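Local atomic coordinates of phosphoserine aminotransferase (PDB entry 2BIE), a protein that catalyses the reversible, pyridoxal-phosphate-dependent transfer of an amino group between glutamate and 3-phosphohydroxypyruvate, forming phosphoserine in serine biosynthesis. Residues Q80-P85 with L108-L113. Numbering follows the deposited sequence. Where two conformers were deposited one is given.
Sequences QFTMLP and LKEAKL
Two neighbouring helices of the large cofactor-binding domain of this class-V aminotransferase, 76-88 and 102-112, meet where Phe81, Thr82 and Pro85 face Glu110 and Ala111. The axes of the two segments come within 8.2 Å of each other and cross at -43°, a close approach that suits the small side chain of Ala111. Its methyl CB lies against the ring of Pro85, 4.1 Å from Pro85 CB, while Pro85 CG rests 3.9 Å from Ala111 CA. Proline is compact and apolar enough for this seam; lacking an N-H, it cannot bond back to the preceding turn, and helix 76-88 kinks there.

One turn earlier on helix 76-88, Phe81 meets the aliphatic part of Glu110, whose CB sits 3.4 Å from Phe81 O and CG 3.7 Å from Phe81 CB. The Glu110 chain then bends at chi2 (-50°), curling the carboxylate back over its own CA and bringing OE1 to the Thr82 side. There a water with three hydrogen bonds links the helices, accepting from Thr82 OG1 at 2.8 Å and donating to both Glu110 OE1 and Glu110 O; hydroxyl and carboxylate suit it as donor and acceptor. Glu110 OE2 is hydrogen-bonded to Thr223 OG1 of the second subunit, whose Pro222 packs on Thr82 and Glu110.

The large, apolar ring of Phe81 leads away from segment 108-113 to touch pyridoxal phosphate, beside the cofactor-binding residues Trp103 and Asp173. On the sheet side, Pro85 and Ala111 both touch Tyr145 of strand 143-149, and Ala111 also meets strands 94-99 and 116-122.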
ATOM      1  N   GLN A  80       2.504   4.841 -10.575  1.00 10.67           N
ATOM      2  CA  GLN A  80       2.771   4.370 -11.930  1.00 10.96           C
ATOM      3  C   GLN A  80       2.988   5.537 -12.882  1.00 10.29           C
ATOM      4  O   GLN A  80       3.749   5.397 -13.857  1.00 10.75           O
ATOM      5  CB  GLN A  80       1.627   3.463 -12.406  1.00 10.34           C
ATOM      6  CG  GLN A  80       1.508   2.159 -11.630  1.00 10.28           C
ATOM      7  CD  GLN A  80       2.828   1.413 -11.657  1.00 11.29           C
ATOM      8  OE1 GLN A  80       3.313   1.051 -12.734  1.00 13.08           O
ATOM      9  NE2 GLN A  80       3.442   1.203 -10.488  1.00 11.27           N
ATOM     10  N   PHE A  81       2.391   6.686 -12.640  1.00 10.44           N
ATOM     11  CA  PHE A  81       2.600   7.835 -13.535  1.00 10.66           C
ATOM     12  C   PHE A  81       4.081   8.201 -13.587  1.00 10.83           C
ATOM     13  O   PHE A  81       4.513   8.642 -14.648  1.00 11.23           O
ATOM     14  CB  PHE A  81       1.839   9.063 -13.083  1.00 11.71           C
ATOM     15  CG  PHE A  81       0.321   8.977 -13.037  1.00 11.06           C
ATOM     16  CD1 PHE A  81      -0.407   9.872 -12.264  1.00 10.11           C
ATOM     17  CD2 PHE A  81      -0.364   8.018 -13.767  1.00 10.32           C
ATOM     18  CE1 PHE A  81      -1.781   9.878 -12.249  1.00 10.98           C
ATOM     19  CE2 PHE A  81      -1.753   8.006 -13.777  1.00 10.32           C
ATOM     20  CZ  PHE A  81      -2.427   8.924 -13.026  1.00 10.73           C
ATOM     21  N   THR A  82       4.834   8.022 -12.508  1.00 10.65           N
ATOM     22  CA  THR A  82       6.278   8.281 -12.552  1.00 11.71           C
ATOM     23  C   THR A  82       7.089   7.017 -12.837  1.00 11.11           C
ATOM     24  O   THR A  82       8.096   7.057 -13.583  1.00 12.38           O
ATOM     25  CB  THR A  82       6.751   9.028 -11.277  1.00 12.52           C
ATOM     26  OG1 THR A  82       8.126   9.472 -11.522  1.00 13.90           O
ATOM     27  CG2 THR A  82       6.799   8.200 -10.017  1.00 13.59           C
ATOM     28  N   MET A  83       6.679   5.854 -12.326  1.00 11.32           N
ATOM     29  CA  MET A  83       7.469   4.637 -12.519  1.00 12.10           C
ATOM     30  C   MET A  83       7.518   4.304 -13.999  1.00 11.62           C
ATOM     31  O   MET A  83       8.567   3.842 -14.494  1.00 12.16           O
ATOM     32  CB  MET A  83       6.907   3.551 -11.611  0.70 12.50           C
ATOM     33  CG  MET A  83       7.738   2.289 -11.528  0.70 11.12           C
ATOM     34  SD  MET A  83       7.043   1.213 -10.288  0.70 12.16           S
ATOM     35  CE  MET A  83       8.011  -0.277 -10.413  0.70 13.90           C
ATOM     36  N   LEU A  84       6.462   4.516 -14.773  1.00 11.04           N
ATOM     37  CA  LEU A  84       6.478   4.170 -16.211  1.00 11.36           C
ATOM     38  C   LEU A  84       7.551   4.972 -16.905  1.00 11.39           C
ATOM     39  O   LEU A  84       8.450   4.362 -17.493  1.00 12.45           O
ATOM     40  CB  LEU A  84       5.064   4.342 -16.801  1.00 14.31           C
ATOM     41  CG  LEU A  84       5.059   4.546 -18.357  1.00 18.85           C
ATOM     42  CD1 LEU A  84       5.379   3.228 -18.994  1.00 24.01           C
ATOM     43  CD2 LEU A  84       3.737   5.190 -18.748  1.00 21.67           C
ATOM     44  N   PRO A  85       7.570   6.292 -16.916  1.00 11.87           N
ATOM     45  CA  PRO A  85       8.659   7.018 -17.590  1.00 12.68           C
ATOM     46  C   PRO A  85      10.038   6.802 -16.982  1.00 14.58           C
ATOM     47  O   PRO A  85      11.058   6.798 -17.657  1.00 14.17           O
ATOM     48  CB  PRO A  85       8.240   8.487 -17.537  1.00 13.49           C
ATOM     49  CG  PRO A  85       7.255   8.551 -16.406  1.00 12.47           C
ATOM     50  CD  PRO A  85       6.558   7.233 -16.437  1.00 12.59           C
ATOM     51  N   LEU A 108       0.750  12.718 -17.754  1.00 10.62           N
ATOM     52  CA  LEU A 108       1.686  13.485 -18.599  1.00 10.73           C
ATOM     53  C   LEU A 108       2.628  14.331 -17.758  1.00 10.83           C
ATOM     54  O   LEU A 108       3.832  14.403 -18.043  1.00 13.25           O
ATOM     55  CB  LEU A 108       0.876  14.352 -19.562  1.00 11.31           C
ATOM     56  CG  LEU A 108       1.622  15.451 -20.298  1.00 12.20           C
ATOM     57  CD1 LEU A 108       2.641  14.865 -21.269  1.00 16.10           C
ATOM     58  CD2 LEU A 108       0.662  16.336 -21.086  1.00 14.59           C
ATOM     59  N   LYS A 109       2.069  15.000 -16.726  1.00 11.95           N
ATOM     60  CA  LYS A 109       2.864  15.887 -15.873  1.00 12.30           C
ATOM     61  C   LYS A 109       4.076  15.157 -15.300  1.00 12.66           C
ATOM     62  O   LYS A 109       5.193  15.655 -15.249  1.00 13.68           O
ATOM     63  CB  LYS A 109       2.009  16.470 -14.738  1.00 14.41           C
ATOM     64  CG  LYS A 109       2.839  17.213 -13.699  1.00 18.85           C
ATOM     65  CD  LYS A 109       1.939  17.844 -12.654  1.00 29.53           C
ATOM     66  CE  LYS A 109       2.757  18.556 -11.571  1.00 37.57           C
ATOM     67  NZ  LYS A 109       2.127  18.263 -10.254  1.00 55.37           N
ATOM     68  N   GLU A 110       3.909  13.892 -14.880  1.00 11.63           N
ATOM     69  CA  GLU A 110       5.024  13.165 -14.270  1.00 10.95           C
ATOM     70  C   GLU A 110       6.086  12.813 -15.300  1.00 12.17           C
ATOM     71  O   GLU A 110       7.277  12.810 -14.986  1.00 13.62           O
ATOM     72  CB  GLU A 110       4.520  11.890 -13.564  1.00 11.72           C
ATOM     73  CG  GLU A 110       3.665  12.249 -12.360  1.00 12.02           C
ATOM     74  CD  GLU A 110       4.279  13.267 -11.406  1.00 12.09           C
ATOM     75  OE1 GLU A 110       5.434  13.016 -10.972  1.00 13.47           O
ATOM     76  OE2 GLU A 110       3.547  14.244 -11.057  1.00 12.67           O
ATOM     77  N   ALA A 111       5.669  12.490 -16.524  1.00 12.55           N
ATOM     78  CA  ALA A 111       6.625  12.214 -17.580  1.00 11.86           C
ATOM     79  C   ALA A 111       7.461  13.448 -17.923  1.00 13.32           C
ATOM     80  O   ALA A 111       8.664  13.331 -18.188  1.00 14.21           O
ATOM     81  CB  ALA A 111       5.925  11.640 -18.819  1.00 13.56           C
ATOM     82  N   LYS A 112       6.812  14.608 -17.864  1.00 13.91           N
ATOM     83  CA  LYS A 112       7.526  15.840 -18.196  1.00 16.36           C
ATOM     84  C   LYS A 112       8.697  16.102 -17.273  1.00 18.90           C
ATOM     85  O   LYS A 112       9.661  16.755 -17.650  1.00 20.15           O
ATOM     86  CB  LYS A 112       6.601  17.047 -18.088  1.00 20.73           C
ATOM     87  CG  LYS A 112       5.597  17.130 -19.202  1.00 24.98           C
ATOM     88  CD  LYS A 112       5.005  18.550 -19.289  1.00 32.64           C
ATOM     89  CE  LYS A 112       4.133  18.671 -20.525  1.00 34.39           C
ATOM     90  NZ  LYS A 112       3.097  19.741 -20.445  1.00 39.91           N
ATOM     91  N   LEU A 113       8.578  15.604 -16.063  1.00 19.39           N
ATOM     92  CA  LEU A 113       9.681  15.769 -15.113  1.00 21.22           C
ATOM     93  C   LEU A 113      10.863  14.900 -15.483  1.00 22.89           C
ATOM     94  O   LEU A 113      11.978  15.157 -14.968  1.00 32.00           O
ATOM     95  CB  LEU A 113       9.278  15.388 -13.665  1.00 24.99           C
ATOM     96  CG  LEU A 113       8.285  16.380 -13.052  1.00 31.27           C
ATOM     97  CD1 LEU A 113       7.683  15.880 -11.720  1.00 35.23           C
ATOM     98  CD2 LEU A 113       8.950  17.754 -12.869  1.00 40.20           C
TER
HETATM   99  O   HOH W   1       7.736  12.087 -12.312  1.00 12.68           O